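Phosphate binding protein (Planctomyces limnophilus, PDB 4JWO) probably binds phosphate as the PstS-family solute receptor of a system that carries it across the cytoplasmic membrane. Local coordinates at residues F154-M158 with V179-P184; K172-W176 with D185-Q189. One frame throughout, in Å; residues are numbered along the deposited sequence.

Interaction 1: F154-M158 with V179-P184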
ATOM      1  N   PHE A 154      20.416   4.297 -18.678  1.00 18.17           N
ATOM      2  CA  PHE A 154      19.882   3.289 -19.586  1.00 17.76           C
ATOM      3  C   PHE A 154      18.598   2.635 -19.083  1.00 15.38           C
ATOM      4  O   PHE A 154      17.810   2.126 -19.886  1.00 17.44           O
ATOM      5  CB  PHE A 154      20.939   2.212 -19.909  1.00 16.69           C
ATOM      6  CG  PHE A 154      21.422   1.458 -18.701  1.00 14.75           C
ATOM      7  CD1 PHE A 154      20.738   0.342 -18.243  1.00 17.40           C
ATOM      8  CD2 PHE A 154      22.543   1.886 -18.004  1.00 17.08           C
ATOM      9  CE1 PHE A 154      21.166  -0.340 -17.117  1.00 17.62           C
ATOM     10  CE2 PHE A 154      22.984   1.198 -16.883  1.00 15.11           C
ATOM     11  CZ  PHE A 154      22.290   0.089 -16.438  1.00 14.80           C
ATOM     12  N   ALA A 155      18.384   2.623 -17.766  1.00 16.82           N
ATOM     13  CA  ALA A 155      17.184   1.985 -17.201  1.00 15.72           C
ATOM     14  C   ALA A 155      16.144   2.987 -16.720  1.00 16.12           C
ATOM     15  O   ALA A 155      15.412   2.721 -15.761  1.00 15.23           O
ATOM     16  CB  ALA A 155      17.562   1.025 -16.075  1.00 15.97           C
ATOM     17  N   GLU A 156      16.052   4.124 -17.395  1.00 16.89           N
ATOM     18  CA  GLU A 156      15.172   5.209 -16.948  1.00 17.43           C
ATOM     19  C   GLU A 156      13.687   4.871 -17.028  1.00 16.52           C
ATOM     20  O   GLU A 156      12.871   5.443 -16.301  1.00 17.88           O
ATOM     21  CB  GLU A 156      15.489   6.510 -17.686  1.00 20.52           C
ATOM     22  CG  GLU A 156      16.878   7.017 -17.341  1.00 18.70           C
ATOM     23  CD  GLU A 156      17.158   8.376 -17.919  1.00 26.72           C
ATOM     24  OE1 GLU A 156      16.320   8.858 -18.710  1.00 28.96           O
ATOM     25  OE2 GLU A 156      18.215   8.964 -17.581  1.00 24.16           O
ATOM     26  N   CYS A 157      13.345   3.955 -17.930  1.00 17.13           N
ATOM     27  CA  CYS A 157      11.988   3.425 -18.032  1.00 15.91           C
ATOM     28  C   CYS A 157      12.074   1.908 -18.053  1.00 18.72           C
ATOM     29  O   CYS A 157      12.872   1.340 -18.797  1.00 26.41           O
ATOM     30  CB  CYS A 157      11.298   3.912 -19.305  1.00 14.94           C
ATOM     31  SG  CYS A 157       9.608   3.218 -19.386  1.00 22.53           S
HETATM   32  N   MSE A 158      11.279   1.245 -17.211  1.00 17.66           N
HETATM   33  CA  MSE A 158      11.294  -0.214 -17.155  1.00 16.20           C
HETATM   34  C   MSE A 158       9.876  -0.730 -17.155  1.00 16.88           C
HETATM   35  O   MSE A 158       8.962  -0.019 -16.757  1.00 19.61           O
HETATM   36  CB  MSE A 158      12.018  -0.707 -15.900  1.00 18.13           C
HETATM   37  CG  MSE A 158      13.473  -0.262 -15.851  1.00 19.82           C
HETATM   38 SE   MSE A 158      14.401  -0.855 -14.278  0.76 19.93          SE
HETATM   39  CE  MSE A 158      14.415  -2.763 -14.647  1.00 18.77           C
ATOM     40  N   VAL A 179      18.583  -8.253 -18.378  1.00 20.12           N
ATOM     41  CA  VAL A 179      17.225  -7.722 -18.266  1.00 21.19           C
ATOM     42  C   VAL A 179      16.699  -7.261 -19.619  1.00 23.02           C
ATOM     43  O   VAL A 179      15.592  -7.600 -20.015  1.00 23.88           O
ATOM     44  CB  VAL A 179      17.148  -6.564 -17.258  1.00 20.28           C
ATOM     45  CG1 VAL A 179      15.693  -6.106 -17.082  1.00 18.18           C
ATOM     46  CG2 VAL A 179      17.731  -7.001 -15.927  1.00 19.51           C
ATOM     47  N   ARG A 180      17.507  -6.491 -20.332  1.00 19.25           N
ATOM     48  CA  ARG A 180      17.139  -6.019 -21.661  1.00 22.50           C
ATOM     49  C   ARG A 180      18.359  -6.055 -22.563  1.00 19.32           C
ATOM     50  O   ARG A 180      19.461  -5.703 -22.137  1.00 19.06           O
ATOM     51  CB  ARG A 180      16.583  -4.591 -21.608  1.00 20.34           C
ATOM     52  CG  ARG A 180      16.062  -4.081 -22.960  1.00 20.79           C
ATOM     53  CD  ARG A 180      15.649  -2.629 -22.873  1.00 18.14           C
ATOM     54  NE  ARG A 180      14.589  -2.423 -21.891  1.00 21.34           N
ATOM     55  CZ  ARG A 180      13.906  -1.295 -21.751  1.00 30.48           C
ATOM     56  NH1 ARG A 180      14.152  -0.275 -22.559  1.00 32.50           N
ATOM     57  NH2 ARG A 180      12.968  -1.199 -20.812  1.00 32.40           N
ATOM     58  N   GLU A 181      18.141  -6.484 -23.806  1.00 20.44           N
ATOM     59  CA  GLU A 181      19.176  -6.581 -24.826  1.00 26.72           C
ATOM     60  C   GLU A 181      19.997  -5.308 -24.890  1.00 23.22           C
ATOM     61  O   GLU A 181      19.449  -4.216 -25.046  1.00 22.67           O
ATOM     62  CB  GLU A 181      18.540  -6.813 -26.205  1.00 27.22           C
ATOM     63  CG  GLU A 181      19.545  -6.910 -27.336  1.00 41.70           C
ATOM     64  CD  GLU A 181      20.274  -8.236 -27.348  1.00 54.59           C
ATOM     65  OE1 GLU A 181      19.731  -9.217 -26.793  1.00 61.66           O
ATOM     66  OE2 GLU A 181      21.387  -8.299 -27.910  1.00 59.78           O
ATOM     67  N   GLY A 182      21.311  -5.446 -24.749  1.00 23.00           N
ATOM     68  CA  GLY A 182      22.211  -4.334 -24.964  1.00 21.75           C
ATOM     69  C   GLY A 182      22.604  -3.555 -23.724  1.00 19.35           C
ATOM     70  O   GLY A 182      23.567  -2.805 -23.758  1.00 17.28           O
ATOM     71  N   TRP A 183      21.876  -3.736 -22.628  1.00 17.55           N
ATOM     72  CA  TRP A 183      22.212  -3.035 -21.390  1.00 16.00           C
ATOM     73  C   TRP A 183      23.582  -3.512 -20.887  1.00 16.09           C
ATOM     74  O   TRP A 183      24.028  -4.610 -21.240  1.00 17.72           O
ATOM     75  CB  TRP A 183      21.126  -3.263 -20.330  1.00 17.98           C
ATOM     76  CG  TRP A 183      19.924  -2.388 -20.496  1.00 14.69           C
ATOM     77  CD1 TRP A 183      19.709  -1.469 -21.481  1.00 18.53           C
ATOM     78  CD2 TRP A 183      18.779  -2.346 -19.641  1.00 14.99           C
ATOM     79  NE1 TRP A 183      18.492  -0.848 -21.292  1.00 18.85           N
ATOM     80  CE2 TRP A 183      17.899  -1.370 -20.170  1.00 16.62           C
ATOM     81  CE3 TRP A 183      18.407  -3.031 -18.477  1.00 14.28           C
ATOM     82  CZ2 TRP A 183      16.672  -1.066 -19.575  1.00 19.79           C
ATOM     83  CZ3 TRP A 183      17.184  -2.734 -17.884  1.00 18.44           C
ATOM     84  CH2 TRP A 183      16.330  -1.756 -18.437  1.00 19.33           C
ATOM     85  N   PRO A 184      24.260  -2.685 -20.083  1.00 18.52           N
ATOM     86  CA  PRO A 184      25.634  -3.013 -19.683  1.00 18.65           C
ATOM     87  C   PRO A 184      25.794  -4.364 -18.998  1.00 17.74           C
ATOM     88  O   PRO A 184      24.958  -4.809 -18.201  1.00 17.94           O
ATOM     89  CB  PRO A 184      26.003  -1.878 -18.725  1.00 18.34           C
ATOM     90  CG  PRO A 184      25.200  -0.717 -19.226  1.00 19.34           C
ATOM     91  CD  PRO A 184      23.885  -1.314 -19.684  1.00 20.13           C
TER
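Trp183 is the broad slab of this contact, and Phe154 leans on it with one edge: CD1 of Phe154 lies 3.6 Å from CD2 of Trp183. The pair is T-shaped, with the planes at 61° and the phenyl edge directed at the indole face. A chi1 of 61°, which sets CG of Phe154 between its backbone N and carbonyl carbon, swings the ring toward Trp183 and Pro184. Pro184 then presses on a phenyl face as a rounded knob, its CD 3.6 Å from the centroid of the Phe154 ring and almost exactly on the ring normal, a CH-pi contact. Farther along the same indole face, the small bump of Ala155 sits over the six-membered ring, with CB 3.9 Å from CH2 of Trp183. Met158, a selenomethionine in this crystal, lies against the edge of the indole: its CG is 4.1 Å from CH2 of Trp183, and the chain bends at chi3 so that CE reaches CG1 of Val179.

The type II turn from Arg180 to Trp183 folds the indole back beneath the arginine, whose CB covers the face opposite Phe154, while the guanidinium lays a face over CZ2 of Trp183. The slab is thus sandwiched, one side by residues 154-155 and the other by its own loop. Arg180 NH2 gives Cys157 O a weak bond, 3.2 Å long and bent to 123°; its stronger partner is Glu162 of helix 160-167, held in a salt bridge through NE. Cys157 itself is tied to Cys266 by a disulfide.

The fit therefore depends chiefly on aromatic and aliphatic surfaces, while Glu162 probably balances the arginine charge. Such chemistry implies that complementary shape, more than polar pairing, probably sets how the loop lies against residues 154-158.

Interaction 2: K172-W176 with D185-Q189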
ATOM      1  N   LYS A 172      17.422 -15.542 -11.273  1.00 27.73           N
ATOM      2  CA  LYS A 172      18.844 -15.592 -10.974  1.00 31.55           C
ATOM      3  C   LYS A 172      19.551 -14.412 -11.618  1.00 32.65           C
ATOM      4  O   LYS A 172      20.781 -14.393 -11.693  1.00 33.20           O
ATOM      5  CB  LYS A 172      19.458 -16.883 -11.513  1.00 29.44           C
ATOM      6  CG  LYS A 172      18.632 -18.121 -11.222  1.00 38.72           C
ATOM      7  CD  LYS A 172      18.390 -18.285  -9.730  1.00 38.78           C
ATOM      8  CE  LYS A 172      17.322 -19.334  -9.476  1.00 41.95           C
ATOM      9  NZ  LYS A 172      17.169 -19.643  -8.023  1.00 41.19           N
ATOM     10  N   VAL A 173      18.778 -13.440 -12.100  1.00 29.14           N
ATOM     11  CA  VAL A 173      19.347 -12.316 -12.848  1.00 25.40           C
ATOM     12  C   VAL A 173      20.359 -11.584 -11.990  1.00 25.97           C
ATOM     13  O   VAL A 173      20.081 -11.230 -10.845  1.00 26.33           O
ATOM     14  CB  VAL A 173      18.253 -11.338 -13.347  1.00 22.31           C
ATOM     15  CG1 VAL A 173      18.855  -9.977 -13.746  1.00 25.62           C
ATOM     16  CG2 VAL A 173      17.508 -11.955 -14.513  1.00 26.03           C
ATOM     17  N   SER A 174      21.554 -11.391 -12.528  1.00 24.70           N
ATOM     18  CA  SER A 174      22.608 -10.764 -11.753  1.00 25.07           C
ATOM     19  C   SER A 174      23.178  -9.558 -12.467  1.00 20.69           C
ATOM     20  O   SER A 174      23.875  -8.767 -11.856  1.00 20.55           O
ATOM     21  CB  SER A 174      23.720 -11.770 -11.452  1.00 32.14           C
ATOM     22  OG  SER A 174      24.325 -12.210 -12.653  1.00 33.25           O
ATOM     23  N   LYS A 175      22.889  -9.425 -13.762  1.00 20.42           N
ATOM     24  CA  LYS A 175      23.474  -8.373 -14.585  1.00 18.55           C
ATOM     25  C   LYS A 175      22.420  -7.618 -15.377  1.00 17.04           C
ATOM     26  O   LYS A 175      21.425  -8.190 -15.815  1.00 18.37           O
ATOM     27  CB  LYS A 175      24.490  -8.966 -15.567  1.00 22.93           C
ATOM     28  CG  LYS A 175      25.714  -9.551 -14.911  1.00 22.54           C
ATOM     29  CD  LYS A 175      26.608 -10.241 -15.927  1.00 32.93           C
ATOM     30  CE  LYS A 175      27.926 -10.656 -15.292  1.00 48.14           C
ATOM     31  NZ  LYS A 175      28.862 -11.254 -16.287  1.00 57.14           N
ATOM     32  N   TRP A 176      22.660  -6.333 -15.594  1.00 15.53           N
ATOM     33  CA  TRP A 176      21.706  -5.523 -16.341  1.00 14.86           C
ATOM     34  C   TRP A 176      21.495  -6.053 -17.761  1.00 17.10           C
ATOM     35  O   TRP A 176      20.395  -5.959 -18.306  1.00 17.63           O
ATOM     36  CB  TRP A 176      22.172  -4.068 -16.372  1.00 15.17           C
ATOM     37  CG  TRP A 176      22.023  -3.358 -15.064  1.00 14.90           C
ATOM     38  CD1 TRP A 176      22.995  -3.146 -14.134  1.00 16.96           C
ATOM     39  CD2 TRP A 176      20.834  -2.746 -14.548  1.00 15.48           C
ATOM     40  NE1 TRP A 176      22.493  -2.438 -13.070  1.00 15.92           N
ATOM     41  CE2 TRP A 176      21.162  -2.170 -13.304  1.00 16.03           C
ATOM     42  CE3 TRP A 176      19.522  -2.623 -15.025  1.00 15.65           C
ATOM     43  CZ2 TRP A 176      20.226  -1.491 -12.517  1.00 17.84           C
ATOM     44  CZ3 TRP A 176      18.595  -1.942 -14.249  1.00 19.59           C
ATOM     45  CH2 TRP A 176      18.956  -1.380 -13.010  1.00 18.13           C
ATOM     46  N   ASP A 185      26.901  -5.015 -19.339  1.00 18.25           N
ATOM     47  CA  ASP A 185      27.317  -6.267 -18.719  1.00 20.37           C
ATOM     48  C   ASP A 185      27.890  -5.955 -17.339  1.00 21.56           C
ATOM     49  O   ASP A 185      29.088  -6.105 -17.088  1.00 27.58           O
ATOM     50  CB  ASP A 185      28.362  -6.939 -19.613  1.00 20.03           C
ATOM     51  CG  ASP A 185      28.841  -8.272 -19.060  1.00 27.77           C
ATOM     52  OD1 ASP A 185      28.083  -8.903 -18.303  1.00 30.86           O
ATOM     53  OD2 ASP A 185      29.973  -8.690 -19.384  1.00 27.26           O
ATOM     54  N   GLU A 186      27.020  -5.493 -16.448  1.00 19.50           N
ATOM     55  CA  GLU A 186      27.430  -5.015 -15.135  1.00 22.43           C
ATOM     56  C   GLU A 186      26.450  -5.540 -14.107  1.00 21.92           C
ATOM     57  O   GLU A 186      25.270  -5.714 -14.407  1.00 18.97           O
ATOM     58  CB  GLU A 186      27.401  -3.483 -15.098  1.00 24.58           C
ATOM     59  CG  GLU A 186      28.332  -2.793 -16.100  1.00 33.01           C
ATOM     60  CD  GLU A 186      29.802  -2.952 -15.757  1.00 41.79           C
ATOM     61  OE1 GLU A 186      30.112  -3.369 -14.619  1.00 44.81           O
ATOM     62  OE2 GLU A 186      30.652  -2.653 -16.629  1.00 26.80           O
ATOM     63  N   PRO A 187      26.927  -5.776 -12.878  1.00 19.71           N
ATOM     64  CA  PRO A 187      26.028  -6.342 -11.865  1.00 22.34           C
ATOM     65  C   PRO A 187      24.905  -5.399 -11.480  1.00 21.19           C
ATOM     66  O   PRO A 187      25.088  -4.180 -11.420  1.00 20.91           O
ATOM     67  CB  PRO A 187      26.948  -6.548 -10.652  1.00 23.76           C
ATOM     68  CG  PRO A 187      28.330  -6.569 -11.208  1.00 28.89           C
ATOM     69  CD  PRO A 187      28.313  -5.659 -12.394  1.00 23.75           C
ATOM     70  N   ILE A 188      23.726  -5.955 -11.224  1.00 19.33           N
ATOM     71  CA  ILE A 188      22.624  -5.191 -10.637  0.62 18.41           C
ATOM     72  C   ILE A 188      22.686  -5.388  -9.136  1.00 22.33           C
ATOM     73  O   ILE A 188      22.650  -6.522  -8.666  1.00 24.91           O
ATOM     74  CB  ILE A 188      21.244  -5.727 -11.043  0.62 20.68           C
ATOM     75  CG1 ILE A 188      21.136  -5.927 -12.546  0.62 20.91           C
ATOM     76  CG2 ILE A 188      20.134  -4.792 -10.535  0.62 18.18           C
ATOM     77  CD1 ILE A 188      19.823  -6.544 -12.943  0.62 20.11           C
ATOM     78  N   GLN A 189      22.790  -4.303  -8.379  1.00 17.44           N
ATOM     79  CA  GLN A 189      22.842  -4.411  -6.922  1.00 19.87           C
ATOM     80  C   GLN A 189      21.460  -4.092  -6.387  1.00 16.98           C
ATOM     81  O   GLN A 189      21.007  -2.959  -6.475  1.00 18.69           O
ATOM     82  CB  GLN A 189      23.860  -3.423  -6.345  1.00 23.88           C
ATOM     83  CG  GLN A 189      25.215  -3.402  -7.053  1.00 34.25           C
ATOM     84  CD  GLN A 189      26.070  -4.616  -6.747  1.00 50.43           C
ATOM     85  OE1 GLN A 189      25.647  -5.532  -6.036  1.00 56.96           O
ATOM     86  NE2 GLN A 189      27.287  -4.630  -7.282  1.00 52.39           N
TER
HETATM   87  O   HOH W   1      24.233  -9.123  -9.060  1.00 40.59           O
HETATM   88  O   HOH W   2      31.342  -9.744 -16.895  1.00 45.99           O
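Lys175 and Pro187 face each other in an isolated beta bridge of antiparallel pattern, closing a loop between helix 160-167 and strand 189-192 of this periplasmic-binding-protein fold. They form a non-hydrogen-bonded pair, a place that suits a proline lacking N-H. The bonds flank it: Ile188 N donates to Ser174 O at 2.9 Å, from above the carbonyl plane, while Trp176 N approaches Glu186 O nearly along the C=O axis, also at 2.9 Å. Between them, the CA-H groups of Pro187 and Lys175 point at those same two oxygens.

Ile188 lies across Trp176 at about a right angle. In the conformer described here, with chi1 near -49°, CG1 stands beside the isoleucine's backbone N and over the indole, 3.6 Å from the centroid of the five-membered ring of Trp176; CD1 continues to CG1 of Val173.

Farther out, Trp176 NE1 donates to Gly236 O, fixing the ring's rotation, and Leu238 of strand 237-242 touches both side chains. With an alanine in place of Trp176, Gly236 O would probably lose its indole donor and Ile188 the flat surface beneath CG1, opening a gap.

On the outer side, the extended Lys175 runs alongside Asp185 in a salt bridge, NZ meeting the syn lone pair of OD1 at 3.2 Å, while one water accepts from Lys175 NZ and donates to Asp185 OD2.

In the fold
Interactions 1 and 2 interleave along the chain, since 172-176 falls between 154-158 and 179-184, while 185-189 follows directly on the latter. Their centres are about 11 Å apart, and Trp176 joins them. Its ring meets Phe154 edge-to-face, with Phe154 CE1 3.5 Å from Trp176 CE3, and Ala155 CB comes within 3.6 Å of Trp176 CZ3. Val179 and Ile188 also touch, so apolar packing continues from one contact to the other. Both lie on the same side of the chain's centre, about 27 and 28 Å from it, at the periphery of the fold. Both involve the long connection between helix 160-167 and strand 189-192, which interaction 1 joins to residues 154-158 and interaction 2 closes on itself.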